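Local atomic coordinates of HD domain-containing protein (Aquifex aeolicus, PDB entry 2HEK), a protein that is of unknown function but, as a zinc- and GDP-binding member of the HD-domain family, may act as a dGTPase. Residues Y292-F295 with S296-E300; S340-I343 with A344-K347. One frame throughout, in Å; residues are numbered along the deposited sequence.

Contact 1. Residues Y292-F295 with S296-E300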
ATOM      1  N   TYR A 292       9.812 -25.051 -29.018  1.00 40.91           N
ATOM      2  CA  TYR A 292      10.413 -26.355 -28.776  1.00 46.48           C
ATOM      3  C   TYR A 292      11.331 -26.783 -29.915  1.00 48.80           C
ATOM      4  O   TYR A 292      12.358 -27.429 -29.671  1.00 47.68           O
ATOM      5  CB  TYR A 292       9.363 -27.423 -28.537  1.00 56.12           C
ATOM      6  CG  TYR A 292       9.945 -28.766 -28.114  1.00 52.28           C
ATOM      7  CD1 TYR A 292      10.289 -29.010 -26.780  1.00 55.30           C
ATOM      8  CD2 TYR A 292      10.145 -29.803 -29.046  1.00 56.73           C
ATOM      9  CE1 TYR A 292      10.817 -30.251 -26.370  1.00 55.59           C
ATOM     10  CE2 TYR A 292      10.667 -31.059 -28.641  1.00 57.58           C
ATOM     11  CZ  TYR A 292      10.995 -31.266 -27.305  1.00 54.41           C
ATOM     12  OH  TYR A 292      11.508 -32.481 -26.888  1.00 57.79           O
ATOM     13  N   GLU A 293      10.981 -26.399 -31.146  1.00 50.00           N
ATOM     14  CA  GLU A 293      11.801 -26.761 -32.294  1.00 49.86           C
ATOM     15  C   GLU A 293      13.160 -26.070 -32.273  1.00 48.26           C
ATOM     16  O   GLU A 293      14.166 -26.730 -32.485  1.00 45.73           O
ATOM     17  CB  GLU A 293      11.081 -26.508 -33.623  1.00 50.60           C
ATOM     18  CG  GLU A 293      11.740 -27.281 -34.768  1.00 52.56           C
ATOM     19  CD  GLU A 293      11.065 -27.090 -36.133  1.00 52.92           C
ATOM     20  OE1 GLU A 293       9.926 -26.559 -36.210  1.00 49.94           O
ATOM     21  OE2 GLU A 293      11.708 -27.490 -37.129  1.00 53.12           O
ATOM     22  N   LYS A 294      13.194 -24.758 -32.015  1.00 48.83           N
ATOM     23  CA  LYS A 294      14.466 -24.041 -31.857  1.00 50.71           C
ATOM     24  C   LYS A 294      15.339 -24.667 -30.745  1.00 51.72           C
ATOM     25  O   LYS A 294      16.552 -24.906 -30.928  1.00 50.76           O
ATOM     26  CB  LYS A 294      14.202 -22.561 -31.599  1.00 53.91           C
ATOM     27  CG  LYS A 294      15.400 -21.627 -31.752  1.00 56.62           C
ATOM     28  CD  LYS A 294      15.009 -20.214 -31.301  1.00 58.93           C
ATOM     29  CE  LYS A 294      15.829 -19.124 -31.996  1.00 62.63           C
ATOM     30  NZ  LYS A 294      17.105 -18.775 -31.280  1.00 65.10           N
ATOM     31  N   PHE A 295      14.714 -24.951 -29.606  1.00 48.55           N
ATOM     32  CA  PHE A 295      15.372 -25.689 -28.516  1.00 47.39           C
ATOM     33  C   PHE A 295      15.973 -27.024 -28.994  1.00 48.67           C
ATOM     34  O   PHE A 295      17.167 -27.251 -28.812  1.00 46.90           O
ATOM     35  CB  PHE A 295      14.386 -25.917 -27.354  1.00 44.04           C
ATOM     36  CG  PHE A 295      14.895 -26.833 -26.279  1.00 43.65           C
ATOM     37  CD1 PHE A 295      15.920 -26.429 -25.413  1.00 43.12           C
ATOM     38  CD2 PHE A 295      14.343 -28.093 -26.113  1.00 43.05           C
ATOM     39  CE1 PHE A 295      16.391 -27.275 -24.415  1.00 41.28           C
ATOM     40  CE2 PHE A 295      14.812 -28.957 -25.131  1.00 44.14           C
ATOM     41  CZ  PHE A 295      15.837 -28.537 -24.263  1.00 43.49           C
ATOM     42  N   SER A 296      15.140 -27.894 -29.571  1.00 50.09           N
ATOM     43  CA  SER A 296      15.572 -29.228 -30.033  1.00 55.45           C
ATOM     44  C   SER A 296      16.725 -29.149 -31.030  1.00 57.54           C
ATOM     45  O   SER A 296      17.679 -29.938 -30.948  1.00 57.84           O
ATOM     46  CB  SER A 296      14.420 -30.006 -30.672  1.00 57.52           C
ATOM     47  OG  SER A 296      13.307 -30.106 -29.797  1.00 60.18           O
ATOM     48  N   GLU A 297      16.634 -28.192 -31.953  1.00 58.36           N
ATOM     49  CA  GLU A 297      17.662 -28.004 -32.970  1.00 69.56           C
ATOM     50  C   GLU A 297      18.976 -27.423 -32.419  1.00 61.68           C
ATOM     51  O   GLU A 297      20.058 -27.805 -32.870  1.00 61.55           O
ATOM     52  CB  GLU A 297      17.156 -27.082 -34.079  1.00 62.56           C
ATOM     53  CG  GLU A 297      18.063 -27.018 -35.296  1.00 73.22           C
ATOM     54  CD  GLU A 297      18.059 -28.308 -36.093  1.00 65.36           C
ATOM     55  OE1 GLU A 297      17.347 -29.251 -35.693  1.00 77.37           O
ATOM     56  OE2 GLU A 297      18.769 -28.375 -37.117  1.00 77.42           O
ATOM     57  N   THR A 298      18.886 -26.511 -31.449  1.00 59.39           N
ATOM     58  CA  THR A 298      20.087 -25.948 -30.837  1.00 55.55           C
ATOM     59  C   THR A 298      20.756 -27.029 -29.985  1.00 53.38           C
ATOM     60  O   THR A 298      21.969 -27.199 -30.035  1.00 55.44           O
ATOM     61  CB  THR A 298      19.775 -24.651 -30.050  1.00 55.39           C
ATOM     62  OG1 THR A 298      19.081 -23.744 -30.910  1.00 55.14           O
ATOM     63  CG2 THR A 298      21.049 -23.960 -29.571  1.00 54.71           C
ATOM     64  N   LYS A 299      19.958 -27.796 -29.253  1.00 49.97           N
ATOM     65  CA  LYS A 299      20.477 -28.902 -28.463  1.00 52.87           C
ATOM     66  C   LYS A 299      21.295 -29.882 -29.325  1.00 56.76           C
ATOM     67  O   LYS A 299      22.348 -30.373 -28.901  1.00 53.21           O
ATOM     68  CB  LYS A 299      19.339 -29.643 -27.776  1.00 52.46           C
ATOM     69  CG  LYS A 299      19.793 -30.904 -27.066  1.00 54.40           C
ATOM     70  CD  LYS A 299      18.703 -31.466 -26.186  1.00 56.71           C
ATOM     71  CE  LYS A 299      19.022 -32.889 -25.753  1.00 59.22           C
ATOM     72  NZ  LYS A 299      18.016 -33.379 -24.757  1.00 62.18           N
ATOM     73  N   GLU A 300      20.808 -30.157 -30.533  1.00 59.82           N
ATOM     74  CA  GLU A 300      21.486 -31.078 -31.451  1.00 61.77           C
ATOM     75  C   GLU A 300      22.825 -30.547 -31.954  1.00 58.89           C
ATOM     76  O   GLU A 300      23.847 -31.191 -31.761  1.00 60.53           O
ATOM     77  CB  GLU A 300      20.561 -31.472 -32.602  1.00 66.21           C
ATOM     78  CG  GLU A 300      19.498 -32.475 -32.168  1.00 72.89           C
ATOM     79  CD  GLU A 300      19.129 -33.478 -33.255  1.00 75.75           C
ATOM     80  OE1 GLU A 300      19.953 -33.727 -34.172  1.00 80.09           O
ATOM     81  OE2 GLU A 300      18.009 -34.028 -33.181  1.00 79.61           O
TER

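Contact 2. Residues S340-I343 with A344-K347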
ATOM      1  N   SER A 340     -15.876 -17.687 -17.549  1.00 51.43           N
ATOM      2  CA  SER A 340     -14.873 -16.614 -17.802  1.00 47.92           C
ATOM      3  C   SER A 340     -14.159 -16.907 -19.116  1.00 48.28           C
ATOM      4  O   SER A 340     -13.321 -17.834 -19.185  1.00 47.97           O
ATOM      5  CB  SER A 340     -13.858 -16.499 -16.629  1.00 47.10           C
ATOM      6  OG  SER A 340     -12.696 -15.688 -16.921  1.00 42.52           O
ATOM      7  N   PRO A 341     -14.485 -16.134 -20.180  1.00 48.60           N
ATOM      8  CA  PRO A 341     -13.719 -16.335 -21.416  1.00 47.91           C
ATOM      9  C   PRO A 341     -12.202 -16.151 -21.160  1.00 47.48           C
ATOM     10  O   PRO A 341     -11.376 -16.864 -21.755  1.00 46.48           O
ATOM     11  CB  PRO A 341     -14.258 -15.240 -22.353  1.00 48.80           C
ATOM     12  CG  PRO A 341     -15.646 -14.925 -21.819  1.00 50.63           C
ATOM     13  CD  PRO A 341     -15.499 -15.067 -20.316  1.00 48.83           C
ATOM     14  N   LEU A 342     -11.840 -15.238 -20.255  1.00 45.23           N
ATOM     15  CA  LEU A 342     -10.404 -14.969 -20.046  1.00 45.13           C
ATOM     16  C   LEU A 342      -9.692 -16.219 -19.458  1.00 45.20           C
ATOM     17  O   LEU A 342      -8.669 -16.695 -19.974  1.00 48.70           O
ATOM     18  CB  LEU A 342     -10.210 -13.747 -19.156  1.00 40.84           C
ATOM     19  CG  LEU A 342      -8.768 -13.627 -18.634  1.00 41.16           C
ATOM     20  CD1 LEU A 342      -7.896 -13.190 -19.757  1.00 42.88           C
ATOM     21  CD2 LEU A 342      -8.628 -12.707 -17.447  1.00 37.84           C
ATOM     22  N   ILE A 343     -10.249 -16.759 -18.391  1.00 42.28           N
ATOM     23  CA  ILE A 343      -9.720 -17.986 -17.813  1.00 42.52           C
ATOM     24  C   ILE A 343      -9.670 -19.111 -18.872  1.00 47.03           C
ATOM     25  O   ILE A 343      -8.673 -19.870 -18.957  1.00 44.97           O
ATOM     26  CB  ILE A 343     -10.548 -18.397 -16.592  1.00 41.13           C
ATOM     27  CG1 ILE A 343     -10.339 -17.377 -15.451  1.00 41.02           C
ATOM     28  CG2 ILE A 343     -10.197 -19.779 -16.154  1.00 41.26           C
ATOM     29  CD1 ILE A 343     -11.141 -17.674 -14.192  1.00 40.66           C
ATOM     30  N   ALA A 344     -10.746 -19.204 -19.673  1.00 47.94           N
ATOM     31  CA  ALA A 344     -10.845 -20.165 -20.776  1.00 49.47           C
ATOM     32  C   ALA A 344      -9.660 -20.047 -21.720  1.00 48.66           C
ATOM     33  O   ALA A 344      -9.289 -21.030 -22.381  1.00 50.31           O
ATOM     34  CB  ALA A 344     -12.151 -19.946 -21.573  1.00 49.52           C
ATOM     35  N   SER A 345      -9.094 -18.844 -21.791  1.00 46.54           N
ATOM     36  CA  SER A 345      -8.064 -18.521 -22.767  1.00 49.04           C
ATOM     37  C   SER A 345      -6.600 -18.496 -22.256  1.00 48.28           C
ATOM     38  O   SER A 345      -5.664 -18.380 -23.076  1.00 47.92           O
ATOM     39  CB  SER A 345      -8.363 -17.144 -23.323  1.00 53.05           C
ATOM     40  OG  SER A 345      -7.847 -16.171 -22.422  1.00 60.26           O
ATOM     41  N   LEU A 346      -6.387 -18.554 -20.936  1.00 44.73           N
ATOM     42  CA  LEU A 346      -5.030 -18.499 -20.373  1.00 41.36           C
ATOM     43  C   LEU A 346      -4.180 -19.658 -20.888  1.00 43.24           C
ATOM     44  O   LEU A 346      -4.516 -20.817 -20.690  1.00 38.95           O
ATOM     45  CB  LEU A 346      -5.054 -18.558 -18.839  1.00 42.35           C
ATOM     46  CG  LEU A 346      -5.711 -17.369 -18.110  1.00 42.92           C
ATOM     47  CD1 LEU A 346      -5.947 -17.675 -16.606  1.00 43.26           C
ATOM     48  CD2 LEU A 346      -4.832 -16.108 -18.279  1.00 41.74           C
ATOM     49  N   LYS A 347      -3.077 -19.335 -21.546  1.00 47.24           N
ATOM     50  CA  LYS A 347      -2.213 -20.350 -22.127  1.00 60.56           C
ATOM     51  C   LYS A 347      -1.164 -20.837 -21.100  1.00 49.75           C
ATOM     52  O   LYS A 347      -0.796 -20.094 -20.190  1.00 47.25           O
ATOM     53  CB  LYS A 347      -1.555 -19.794 -23.398  1.00 49.41           C
ATOM     54  CG  LYS A 347      -2.539 -19.520 -24.560  1.00 69.69           C
ATOM     55  CD  LYS A 347      -1.865 -18.755 -25.729  1.00 52.44           C
ATOM     56  CE  LYS A 347      -2.673 -18.892 -27.040  1.00 70.88           C
ATOM     57  NZ  LYS A 347      -2.046 -18.169 -28.200  1.00 57.26           N
TER
HETATM   58  O   HOH W   1      -7.006 -21.766 -19.762  1.00 45.92           O

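Contact 1. Residues Y292-F295 with S296-E300
Ser296 sits one helical turn on from Tyr292 and meets it twice, at the backbone carbonyl and over the ring. Its OG lies beside the backbone N and opposite the carbonyl carbon (chi1 -55°), a torsion that turns the hydroxyl back down the helix, where OG donates to Tyr292 O at 2.8 Å. Ser296 N donates to the same oxygen at an angle of 168°, and the two donors come to it from opposite faces of the carbonyl plane. With CG of Tyr292 swung away from its backbone N (chi1 -173°), one ring face lies against the serine, and Tyr292 CE2 is 3.0 Å from Ser296 OG. An alanine in place of Ser296 would probably cost Tyr292 O one of its two donors from this turn and that ring face its polar neighbour. Thr298 repeats the carbonyl grip: its OG1 reaches Lys294 O at 2.8 Å, on the face of the carbonyl plane opposite to the one used by Thr298 N. Single i to i+4 bonds follow each of these doubled acceptors, Glu297 N to Glu293 O and Lys299 N to Phe295 O, both 2.9 Å. Helix 292-305 lies on the antiparallel sheet of strands 284-289, 349-356 and 311-318: Phe295 packs on Phe313, Tyr352 and Ile354, Lys299 makes a cation-pi contact with Phe313, Thr298 touches Leu287 and Ile354, and Tyr292 meets Tyr352 edge-to-face.

Contact 2. Residues S340-I343 with A344-K347
Ser345 closes on Leu342 through one carbonyl oxygen. Its OG stands between the backbone N and the carbonyl carbon (chi1 83°), which brings it to 2.6 Å from Leu342 O, in the carbonyl plane and on a lone pair. Ser345 N donates to the same oxygen at 2.8 Å, but from well above the plane and with a bent N-H angle of 141°. The i to i+3 spacing of this bond is that of a tightened turn, and it recurs where Leu346 N donates to Ile343 O at 3.3 Å. A water bridges two carbonyls here, donating to Ile343 O at 2.6 Å and to Leu346 O at 2.8 Å. Leu342 CD1 approaches the serine hydroxyl, 4.0 Å from Ser345 OG.

The start of the helix is N-capped: Ser340 OG accepts from Ile343 N at 3.0 Å in a nearly straight bond (171°), while Ser340 O takes the amide of Ala344. Pro341, at the first helical position, has no N-H to satisfy, as suits the start of the short helix 341-345. Glu207 hydrogen-bonds Ser340 OG and so helps to position the cap. Helix 203-221 covers the apolar side, with Ile343 against Leu206 and Leu210 and Leu346 on Ile211. Across the subunit interface, Ser345 O and Lys347 N each hydrogen-bond to Ser345 OG of the second subunit, whose Leu342 packs on Leu346.

Both contacts are local: contact 1 lies within one helix, contact 2 takes in a short helix with its cap and the chain leaving it. They lie in series along the chain, centres about 29 Å apart and nearest atoms about 14 Å apart. Contact 1 is a surface contact: of its touching residues Phe295 alone is buried, and its backbone bonds are i to i+4. Contact 2 is partly buried, with i to i+3 bonds and a bridging water. Hydroxyls reinforce carbonyls in both, above the carbonyl plane in 292-300 but within it in 340-347. No other subunit touches contact 1, which rests on a sheet; contact 2 faces a helix and a second subunit.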